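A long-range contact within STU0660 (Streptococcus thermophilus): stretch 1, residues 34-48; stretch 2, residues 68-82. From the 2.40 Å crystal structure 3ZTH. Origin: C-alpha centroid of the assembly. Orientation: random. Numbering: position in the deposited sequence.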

ATOM      1  N   THR A  34      14.872 -15.686 -28.205  1.00 21.60           N
ATOM      2  CA  THR A  34      16.078 -14.883 -28.210  1.00 25.08           C
ATOM      3  C   THR A  34      15.730 -13.466 -27.763  1.00 28.20           C
ATOM      4  O   THR A  34      16.460 -12.862 -26.964  1.00 27.93           O
ATOM      5  N   TRP A  35      14.603 -12.949 -28.253  1.00 27.94           N
ATOM      6  CA  TRP A  35      14.154 -11.610 -27.859  1.00 28.71           C
ATOM      7  C   TRP A  35      13.823 -11.554 -26.361  1.00 29.00           C
ATOM      8  O   TRP A  35      14.176 -10.597 -25.673  1.00 30.40           O
ATOM      9  N   GLN A  36      13.139 -12.577 -25.863  1.00 29.36           N
ATOM     10  CA  GLN A  36      12.743 -12.620 -24.456  1.00 30.84           C
ATOM     11  C   GLN A  36      13.947 -12.596 -23.518  1.00 29.51           C
ATOM     12  O   GLN A  36      13.936 -11.918 -22.498  1.00 28.72           O
ATOM     13  N   ILE A  37      14.977 -13.354 -23.865  1.00 29.41           N
ATOM     14  CA  ILE A  37      16.184 -13.406 -23.054  1.00 30.22           C
ATOM     15  C   ILE A  37      16.899 -12.060 -23.115  1.00 31.15           C
ATOM     16  O   ILE A  37      17.296 -11.508 -22.091  1.00 33.38           O
ATOM     17  N   LEU A  38      17.076 -11.545 -24.327  1.00 30.29           N
ATOM     18  CA  LEU A  38      17.746 -10.267 -24.519  1.00 31.34           C
ATOM     19  C   LEU A  38      17.141  -9.152 -23.669  1.00 31.40           C
ATOM     20  O   LEU A  38      17.845  -8.443 -22.946  1.00 29.06           O
ATOM     21  N   SER A  39      15.827  -9.006 -23.747  1.00 32.74           N
ATOM     22  CA  SER A  39      15.166  -7.959 -22.994  1.00 33.90           C
ATOM     23  C   SER A  39      15.250  -8.186 -21.488  1.00 34.10           C
ATOM     24  O   SER A  39      15.383  -7.234 -20.724  1.00 34.07           O
ATOM     25  N   TRP A  40      15.166  -9.440 -21.056  1.00 33.02           N
ATOM     26  CA  TRP A  40      15.238  -9.737 -19.630  1.00 33.60           C
ATOM     27  C   TRP A  40      16.644  -9.492 -19.117  1.00 33.75           C
ATOM     28  O   TRP A  40      16.838  -8.857 -18.087  1.00 34.66           O
ATOM     29  N   TYR A  41      17.621  -9.999 -19.855  1.00 33.69           N
ATOM     30  CA  TYR A  41      19.018  -9.861 -19.495  1.00 34.22           C
ATOM     31  C   TYR A  41      19.443  -8.402 -19.380  1.00 36.27           C
ATOM     32  O   TYR A  41      19.965  -7.974 -18.347  1.00 37.23           O
ATOM     33  N   PHE A  42      19.228  -7.643 -20.448  1.00 35.54           N
ATOM     34  CA  PHE A  42      19.626  -6.241 -20.469  1.00 36.80           C
ATOM     35  C   PHE A  42      18.577  -5.280 -19.936  1.00 37.70           C
ATOM     36  O   PHE A  42      18.881  -4.122 -19.670  1.00 39.06           O
ATOM     37  N   GLY A  43      17.350  -5.765 -19.770  1.00 38.97           N
ATOM     38  CA  GLY A  43      16.270  -4.924 -19.285  1.00 37.40           C
ATOM     39  C   GLY A  43      16.122  -4.807 -17.779  1.00 39.58           C
ATOM     40  O   GLY A  43      15.264  -4.059 -17.307  1.00 41.47           O
ATOM     41  N   GLY A  44      16.928  -5.542 -17.019  1.00 39.29           N
ATOM     42  CA  GLY A  44      16.840  -5.450 -15.573  1.00 41.26           C
ATOM     43  C   GLY A  44      15.793  -6.337 -14.921  1.00 42.99           C
ATOM     44  O   GLY A  44      15.331  -6.071 -13.808  1.00 42.70           O
ATOM     45  N   LYS A  45      15.414  -7.401 -15.613  1.00 42.88           N
ATOM     46  CA  LYS A  45      14.428  -8.325 -15.082  1.00 42.91           C
ATOM     47  C   LYS A  45      14.862  -8.940 -13.747  1.00 43.36           C
ATOM     48  O   LYS A  45      15.992  -9.401 -13.600  1.00 40.79           O
ATOM     49  N   LYS A  46      13.956  -8.935 -12.776  1.00 45.87           N
ATOM     50  CA  LYS A  46      14.215  -9.543 -11.473  1.00 47.94           C
ATOM     51  C   LYS A  46      13.561 -10.918 -11.603  1.00 47.76           C
ATOM     52  O   LYS A  46      12.340 -11.035 -11.688  1.00 47.59           O
ATOM     53  N   TYR A  47      14.389 -11.951 -11.640  1.00 47.46           N
ATOM     54  CA  TYR A  47      13.925 -13.313 -11.827  1.00 47.56           C
ATOM     55  C   TYR A  47      13.243 -13.996 -10.655  1.00 48.10           C
ATOM     56  O   TYR A  47      13.749 -13.985  -9.534  1.00 50.34           O
ATOM     57  N   SER A  48      12.096 -14.607 -10.926  1.00 47.26           N
ATOM     58  CA  SER A  48      11.382 -15.359  -9.905  1.00 46.86           C
ATOM     59  C   SER A  48      11.943 -16.755 -10.107  1.00 47.47           C
ATOM     60  O   SER A  48      12.697 -16.981 -11.053  1.00 48.16           O
ATOM     61  N   GLU A  68      33.360 -14.925 -22.514  1.00 47.73           N
ATOM     62  CA  GLU A  68      33.264 -14.229 -21.243  1.00 48.64           C
ATOM     63  C   GLU A  68      31.837 -13.726 -21.072  1.00 46.59           C
ATOM     64  O   GLU A  68      31.086 -13.600 -22.047  1.00 44.17           O
ATOM     65  N   ILE A  69      31.469 -13.425 -19.833  1.00 44.61           N
ATOM     66  CA  ILE A  69      30.130 -12.944 -19.556  1.00 43.84           C
ATOM     67  C   ILE A  69      29.947 -11.479 -19.917  1.00 43.28           C
ATOM     68  O   ILE A  69      30.760 -10.627 -19.552  1.00 43.51           O
ATOM     69  N   VAL A  70      28.879 -11.199 -20.653  1.00 42.36           N
ATOM     70  CA  VAL A  70      28.560  -9.837 -21.049  1.00 41.14           C
ATOM     71  C   VAL A  70      27.698  -9.276 -19.931  1.00 40.13           C
ATOM     72  O   VAL A  70      26.594  -9.747 -19.713  1.00 40.30           O
ATOM     73  N   LYS A  71      28.206  -8.285 -19.212  1.00 42.29           N
ATOM     74  CA  LYS A  71      27.463  -7.700 -18.097  1.00 43.96           C
ATOM     75  C   LYS A  71      26.077  -7.201 -18.485  1.00 43.73           C
ATOM     76  O   LYS A  71      25.889  -6.607 -19.545  1.00 43.86           O
ATOM     77  N   ARG A  72      25.110  -7.447 -17.606  1.00 43.20           N
ATOM     78  CA  ARG A  72      23.735  -7.028 -17.835  1.00 42.74           C
ATOM     79  C   ARG A  72      23.638  -5.507 -17.810  1.00 43.43           C
ATOM     80  O   ARG A  72      22.725  -4.915 -18.389  1.00 45.50           O
ATOM     81  N   SER A  73      24.599  -4.883 -17.142  1.00 43.30           N
ATOM     82  CA  SER A  73      24.648  -3.431 -17.014  1.00 43.08           C
ATOM     83  C   SER A  73      25.417  -2.811 -18.178  1.00 42.77           C
ATOM     84  O   SER A  73      25.488  -1.592 -18.310  1.00 43.15           O
ATOM     85  N   SER A  74      25.989  -3.660 -19.018  1.00 41.74           N
ATOM     86  CA  SER A  74      26.780  -3.210 -20.152  1.00 42.39           C
ATOM     87  C   SER A  74      26.136  -2.172 -21.083  1.00 41.95           C
ATOM     88  O   SER A  74      26.845  -1.391 -21.715  1.00 41.00           O
ATOM     89  N   TYR A  75      24.808  -2.149 -21.172  1.00 41.77           N
ATOM     90  CA  TYR A  75      24.135  -1.196 -22.060  1.00 42.32           C
ATOM     91  C   TYR A  75      22.974  -0.469 -21.413  1.00 42.22           C
ATOM     92  O   TYR A  75      22.406  -0.939 -20.433  1.00 44.47           O
ATOM     93  N   HIS A  76      22.627   0.682 -21.985  1.00 41.73           N
ATOM     94  CA  HIS A  76      21.454   1.432 -21.567  1.00 40.10           C
ATOM     95  C   HIS A  76      20.463   0.841 -22.565  1.00 38.51           C
ATOM     96  O   HIS A  76      20.379   1.281 -23.712  1.00 38.35           O
ATOM     97  N   TYR A  77      19.747  -0.182 -22.121  1.00 35.85           N
ATOM     98  CA  TYR A  77      18.798  -0.918 -22.947  1.00 33.53           C
ATOM     99  C   TYR A  77      17.405  -0.312 -23.120  1.00 32.48           C
ATOM    100  O   TYR A  77      16.749   0.046 -22.146  1.00 33.82           O
ATOM    101  N   ILE A  78      16.951  -0.205 -24.361  1.00 29.36           N
ATOM    102  CA  ILE A  78      15.611   0.305 -24.614  1.00 30.66           C
ATOM    103  C   ILE A  78      14.869  -0.655 -25.524  1.00 31.23           C
ATOM    104  O   ILE A  78      15.251  -0.850 -26.679  1.00 31.94           O
ATOM    105  N   ASP A  79      13.800  -1.243 -25.006  1.00 32.67           N
ATOM    106  CA  ASP A  79      13.017  -2.186 -25.785  1.00 32.60           C
ATOM    107  C   ASP A  79      11.785  -1.548 -26.395  1.00 30.38           C
ATOM    108  O   ASP A  79      10.956  -0.988 -25.694  1.00 30.54           O
ATOM    109  N   ILE A  80      11.675  -1.632 -27.713  1.00 29.76           N
ATOM    110  CA  ILE A  80      10.523  -1.094 -28.410  1.00 29.11           C
ATOM    111  C   ILE A  80       9.850  -2.204 -29.211  1.00 29.53           C
ATOM    112  O   ILE A  80      10.253  -2.521 -30.326  1.00 29.34           O
ATOM    113  N   SER A  81       8.828  -2.807 -28.612  1.00 30.57           N
ATOM    114  CA  SER A  81       8.087  -3.883 -29.253  1.00 31.75           C
ATOM    115  C   SER A  81       6.668  -3.457 -29.567  1.00 31.99           C
ATOM    116  O   SER A  81       5.861  -4.263 -30.016  1.00 35.31           O
ATOM    117  N   SER A  82       6.374  -2.183 -29.329  1.00 30.86           N
ATOM    118  CA  SER A  82       5.057  -1.621 -29.618  1.00 32.53           C
ATOM    119  C   SER A  82       5.157  -0.106 -29.574  1.00 34.05           C
ATOM    120  O   SER A  82       6.093   0.444 -28.984  1.00 34.00           O
TER

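Helix 34-43 runs against strand 76-80 at 140° between their N-to-C directions, with axes 8.4 Å apart at closest approach; the contact buries 727 Å² over both sides. Trp35 (chi1 t) starts with its CA-to-CB bond sideways, yet its indole reaches the strand: NE1 donates to Asp79 OD2 at 2.8 Å (142°), with the acceptor near the ring plane, as an N-H in that plane requires. The same Asp79 OD2 accepts from Tyr77 OH at 2.7 Å, while Asp79 OD1 takes Ser81 OG at 2.9 Å, so the carboxylate is held on both oxygens. Ser39 (chi1 p) lies where Tyr77 ends, its CB 3.3 Å from Tyr77 OH.

Tyr41 (chi1 t) also departs sideways and brings its hydroxyl in, where OH donates to Val70 O at 2.7 Å. Arg72 CG sits 3.6 Å from the centroid of the Tyr41 ring and 8° off its normal, a CH-pi contact over the face. Phe42 (chi1 m) points toward stretch 2. The edge of Tyr75 (chi1 m) meets its face, with centroids 5.2 Å apart and planes at 87°; Phe42 CZ lies 4.1 Å from Val70 CG1, and Phe42 CB 3.5 Å from Tyr77 CD1.

Beyond the helix, Gly44 has positive phi (85°), and an ideal CB would jam against the preceding carbonyl. Arg72 (m, t, p along chi1 to chi3) gathers the carbonyls around this turn: NE donates to Tyr41 O at 2.7 Å (173°) and NH2 to Lys45 O at 3.0 Å (172°), both acceptors near the guanidinium plane, whereas NH2 to Trp40 O at 2.9 Å is weak (130°). Water 1 donates to Tyr41 O at 2.9 Å and weakly to Arg72 O at 3.4 Å, bridging the stretches. Tyr47 (chi1 m) closes the site, its hydroxyl over one guanidinium face and its CE2 3.2 Å from Arg72 NH1.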

ATOM      1  CB  THR A  34      16.709 -14.870 -29.603  1.00 25.89           C
ATOM      2  OG1 THR A  34      16.924 -16.220 -30.031  1.00 26.83           O
ATOM      3  CG2 THR A  34      18.043 -14.149 -29.577  1.00 26.93           C
ATOM      4  CB  TRP A  35      12.902 -11.182 -28.645  1.00 25.83           C
ATOM      5  CG  TRP A  35      12.311  -9.923 -28.087  1.00 28.70           C
ATOM      6  CD1 TRP A  35      12.812  -8.661 -28.218  1.00 29.65           C
ATOM      7  CD2 TRP A  35      11.209  -9.818 -27.172  1.00 28.81           C
ATOM      8  NE1 TRP A  35      12.107  -7.780 -27.436  1.00 27.41           N
ATOM      9  CE2 TRP A  35      11.117  -8.460 -26.782  1.00 27.88           C
ATOM     10  CE3 TRP A  35      10.297 -10.739 -26.637  1.00 29.38           C
ATOM     11  CZ2 TRP A  35      10.148  -7.996 -25.882  1.00 29.15           C
ATOM     12  CZ3 TRP A  35       9.330 -10.281 -25.738  1.00 30.82           C
ATOM     13  CH2 TRP A  35       9.265  -8.919 -25.369  1.00 31.62           C
ATOM     14  CB  GLN A  36      11.896 -13.873 -24.193  1.00 32.95           C
ATOM     15  CG  GLN A  36      11.267 -13.955 -22.801  1.00 35.23           C
ATOM     16  CD  GLN A  36      10.240 -12.858 -22.547  1.00 38.18           C
ATOM     17  OE1 GLN A  36      10.574 -11.788 -22.023  1.00 39.63           O
ATOM     18  NE2 GLN A  36       8.985 -13.112 -22.934  1.00 34.43           N
ATOM     19  CB  ILE A  37      17.158 -14.478 -23.569  1.00 30.83           C
ATOM     20  CG1 ILE A  37      16.567 -15.875 -23.383  1.00 31.82           C
ATOM     21  CG2 ILE A  37      18.474 -14.351 -22.841  1.00 29.89           C
ATOM     22  CD1 ILE A  37      16.481 -16.316 -21.915  1.00 33.77           C
ATOM     23  CB  LEU A  38      17.692  -9.872 -25.993  1.00 31.60           C
ATOM     24  CG  LEU A  38      18.753 -10.501 -26.887  1.00 31.39           C
ATOM     25  CD1 LEU A  38      18.425 -10.246 -28.340  1.00 29.76           C
ATOM     26  CD2 LEU A  38      20.099  -9.912 -26.535  1.00 31.19           C
ATOM     27  CB  SER A  39      13.705  -7.840 -23.436  1.00 31.99           C
ATOM     28  OG  SER A  39      12.983  -9.004 -23.105  1.00 34.14           O
ATOM     29  CB  TRP A  40      14.842 -11.188 -19.367  1.00 34.82           C
ATOM     30  CG  TRP A  40      13.363 -11.397 -19.208  1.00 36.83           C
ATOM     31  CD1 TRP A  40      12.364 -10.508 -19.511  1.00 36.20           C
ATOM     32  CD2 TRP A  40      12.712 -12.574 -18.704  1.00 36.32           C
ATOM     33  NE1 TRP A  40      11.135 -11.060 -19.226  1.00 36.34           N
ATOM     34  CE2 TRP A  40      11.318 -12.324 -18.729  1.00 37.40           C
ATOM     35  CE3 TRP A  40      13.171 -13.813 -18.233  1.00 34.93           C
ATOM     36  CZ2 TRP A  40      10.379 -13.273 -18.297  1.00 35.84           C
ATOM     37  CZ3 TRP A  40      12.237 -14.756 -17.803  1.00 34.90           C
ATOM     38  CH2 TRP A  40      10.856 -14.476 -17.839  1.00 35.32           C
ATOM     39  CB  TYR A  41      19.884 -10.543 -20.549  1.00 32.70           C
ATOM     40  CG  TYR A  41      21.292 -10.854 -20.098  1.00 33.00           C
ATOM     41  CD1 TYR A  41      21.540 -11.890 -19.192  1.00 32.58           C
ATOM     42  CD2 TYR A  41      22.384 -10.155 -20.618  1.00 33.34           C
ATOM     43  CE1 TYR A  41      22.831 -12.228 -18.821  1.00 32.73           C
ATOM     44  CE2 TYR A  41      23.686 -10.486 -20.255  1.00 33.79           C
ATOM     45  CZ  TYR A  41      23.902 -11.528 -19.357  1.00 35.43           C
ATOM     46  OH  TYR A  41      25.187 -11.896 -19.020  1.00 38.19           O
ATOM     47  CB  PHE A  42      20.007  -5.828 -21.895  1.00 35.62           C
ATOM     48  CG  PHE A  42      21.223  -6.542 -22.432  1.00 35.48           C
ATOM     49  CD1 PHE A  42      22.446  -6.461 -21.768  1.00 33.64           C
ATOM     50  CD2 PHE A  42      21.147  -7.291 -23.604  1.00 34.21           C
ATOM     51  CE1 PHE A  42      23.571  -7.112 -22.263  1.00 31.81           C
ATOM     52  CE2 PHE A  42      22.267  -7.945 -24.106  1.00 32.95           C
ATOM     53  CZ  PHE A  42      23.483  -7.855 -23.433  1.00 32.46           C
ATOM     54  CB  LYS A  45      14.186  -9.442 -16.098  1.00 41.33           C
ATOM     55  CG  LYS A  45      13.296 -10.563 -15.619  1.00 40.41           C
ATOM     56  CD  LYS A  45      11.849 -10.131 -15.554  1.00 42.77           C
ATOM     57  CE  LYS A  45      10.942 -11.326 -15.273  1.00 44.91           C
ATOM     58  NZ  LYS A  45       9.497 -10.969 -15.372  1.00 46.44           N
ATOM     59  CB  LYS A  46      13.563  -8.722 -10.359  1.00 50.11           C
ATOM     60  CG  LYS A  46      14.115  -7.300 -10.257  1.00 55.12           C
ATOM     61  CD  LYS A  46      13.145  -6.369  -9.538  1.00 59.00           C
ATOM     62  CE  LYS A  46      13.469  -4.906  -9.817  1.00 59.57           C
ATOM     63  NZ  LYS A  46      12.320  -4.012  -9.494  1.00 59.66           N
ATOM     64  CB  TYR A  47      15.093 -14.191 -12.254  1.00 48.04           C
ATOM     65  CG  TYR A  47      15.931 -13.643 -13.385  1.00 46.92           C
ATOM     66  CD1 TYR A  47      15.385 -13.436 -14.653  1.00 47.69           C
ATOM     67  CD2 TYR A  47      17.292 -13.397 -13.205  1.00 45.63           C
ATOM     68  CE1 TYR A  47      16.178 -13.003 -15.722  1.00 46.59           C
ATOM     69  CE2 TYR A  47      18.090 -12.965 -14.259  1.00 47.27           C
ATOM     70  CZ  TYR A  47      17.530 -12.774 -15.516  1.00 47.63           C
ATOM     71  OH  TYR A  47      18.328 -12.368 -16.561  1.00 49.01           O
ATOM     72  CB  SER A  48       9.881 -15.374 -10.176  1.00 46.05           C
ATOM     73  OG  SER A  48       9.578 -16.174 -11.305  1.00 47.26           O
ATOM     74  CB  GLU A  68      34.224 -13.046 -21.210  1.00 52.05           C
ATOM     75  CG  GLU A  68      35.664 -13.441 -21.335  1.00 58.37           C
ATOM     76  CD  GLU A  68      36.485 -12.935 -20.176  1.00 63.58           C
ATOM     77  OE1 GLU A  68      36.129 -13.263 -19.015  1.00 66.13           O
ATOM     78  OE2 GLU A  68      37.479 -12.215 -20.427  1.00 65.16           O
ATOM     79  CB  ILE A  69      29.761 -13.150 -18.077  1.00 42.37           C
ATOM     80  CG1 ILE A  69      29.593 -14.643 -17.800  1.00 42.74           C
ATOM     81  CG2 ILE A  69      28.481 -12.413 -17.750  1.00 40.10           C
ATOM     82  CD1 ILE A  69      29.219 -14.972 -16.363  1.00 43.68           C
ATOM     83  CB  VAL A  70      27.760  -9.816 -22.362  1.00 40.72           C
ATOM     84  CG1 VAL A  70      27.481  -8.378 -22.781  1.00 40.40           C
ATOM     85  CG2 VAL A  70      28.528 -10.554 -23.442  1.00 39.61           C
ATOM     86  CB  LYS A  71      28.251  -6.547 -17.475  1.00 45.41           C
ATOM     87  CG  LYS A  71      29.579  -6.955 -16.882  1.00 48.80           C
ATOM     88  CD  LYS A  71      30.229  -5.775 -16.187  1.00 54.12           C
ATOM     89  CE  LYS A  71      31.599  -6.139 -15.638  1.00 57.60           C
ATOM     90  NZ  LYS A  71      32.213  -4.987 -14.912  1.00 60.41           N
ATOM     91  CB  ARG A  72      22.819  -7.629 -16.762  1.00 40.18           C
ATOM     92  CG  ARG A  72      22.790  -9.154 -16.758  1.00 37.86           C
ATOM     93  CD  ARG A  72      21.801  -9.697 -15.738  1.00 37.03           C
ATOM     94  NE  ARG A  72      20.440  -9.238 -16.006  1.00 37.31           N
ATOM     95  CZ  ARG A  72      19.397  -9.477 -15.218  1.00 37.22           C
ATOM     96  NH1 ARG A  72      19.551 -10.175 -14.105  1.00 37.83           N
ATOM     97  NH2 ARG A  72      18.195  -9.011 -15.540  1.00 37.48           N
ATOM     98  CB  SER A  73      25.344  -3.063 -15.703  1.00 42.91           C
ATOM     99  OG  SER A  73      26.688  -3.526 -15.706  1.00 41.89           O
ATOM    100  CB  SER A  74      27.225  -4.425 -20.971  1.00 42.70           C
ATOM    101  OG  SER A  74      28.110  -4.041 -22.005  1.00 46.78           O
ATOM    102  CB  TYR A  75      23.527  -1.904 -23.283  1.00 41.43           C
ATOM    103  CG  TYR A  75      24.461  -2.696 -24.161  1.00 42.33           C
ATOM    104  CD1 TYR A  75      25.196  -2.078 -25.172  1.00 42.03           C
ATOM    105  CD2 TYR A  75      24.573  -4.074 -24.015  1.00 41.98           C
ATOM    106  CE1 TYR A  75      26.014  -2.818 -26.015  1.00 40.54           C
ATOM    107  CE2 TYR A  75      25.389  -4.822 -24.855  1.00 42.92           C
ATOM    108  CZ  TYR A  75      26.106  -4.188 -25.852  1.00 42.74           C
ATOM    109  OH  TYR A  75      26.925  -4.934 -26.676  1.00 45.39           O
ATOM    110  CB  HIS A  76      21.620   2.930 -21.818  1.00 43.37           C
ATOM    111  CG  HIS A  76      22.347   3.644 -20.722  1.00 46.92           C
ATOM    112  ND1 HIS A  76      23.718   3.791 -20.709  1.00 47.68           N
ATOM    113  CD2 HIS A  76      21.896   4.208 -19.576  1.00 46.90           C
ATOM    114  CE1 HIS A  76      24.080   4.413 -19.601  1.00 47.30           C
ATOM    115  NE2 HIS A  76      22.994   4.677 -18.897  1.00 48.49           N
ATOM    116  CB  TYR A  77      18.649  -2.321 -22.364  1.00 33.21           C
ATOM    117  CG  TYR A  77      17.817  -3.267 -23.188  1.00 32.59           C
ATOM    118  CD1 TYR A  77      18.356  -3.903 -24.302  1.00 32.45           C
ATOM    119  CD2 TYR A  77      16.489  -3.533 -22.850  1.00 31.87           C
ATOM    120  CE1 TYR A  77      17.599  -4.787 -25.062  1.00 33.34           C
ATOM    121  CE2 TYR A  77      15.718  -4.413 -23.606  1.00 32.79           C
ATOM    122  CZ  TYR A  77      16.281  -5.037 -24.712  1.00 33.51           C
ATOM    123  OH  TYR A  77      15.530  -5.906 -25.472  1.00 34.82           O
ATOM    124  CB  ILE A  78      15.599   1.661 -25.305  1.00 28.30           C
ATOM    125  CG1 ILE A  78      16.166   2.733 -24.382  1.00 28.86           C
ATOM    126  CG2 ILE A  78      14.168   1.991 -25.714  1.00 28.76           C
ATOM    127  CD1 ILE A  78      16.078   4.152 -24.959  1.00 26.99           C
ATOM    128  CB  ASP A  79      12.580  -3.364 -24.919  1.00 36.62           C
ATOM    129  CG  ASP A  79      12.100  -4.537 -25.752  1.00 39.38           C
ATOM    130  OD1 ASP A  79      10.901  -4.563 -26.098  1.00 42.91           O
ATOM    131  OD2 ASP A  79      12.925  -5.419 -26.077  1.00 39.33           O
ATOM    132  CB  ILE A  80      10.922   0.069 -29.330  1.00 28.98           C
ATOM    133  CG1 ILE A  80      11.314   1.275 -28.471  1.00 32.81           C
ATOM    134  CG2 ILE A  80       9.770   0.446 -30.237  1.00 26.22           C
ATOM    135  CD1 ILE A  80      11.682   2.505 -29.276  1.00 36.62           C
ATOM    136  CB  SER A  81       8.081  -5.130 -28.366  1.00 30.36           C
ATOM    137  OG  SER A  81       9.376  -5.716 -28.333  1.00 34.38           O
ATOM    138  CB  SER A  82       4.033  -2.062 -28.577  1.00 30.27           C
ATOM    139  OG  SER A  82       4.211  -1.334 -27.373  1.00 31.50           O
TER
HETATM  140  O   HOH W   1      19.839  -5.595 -16.707  1.00 33.74           O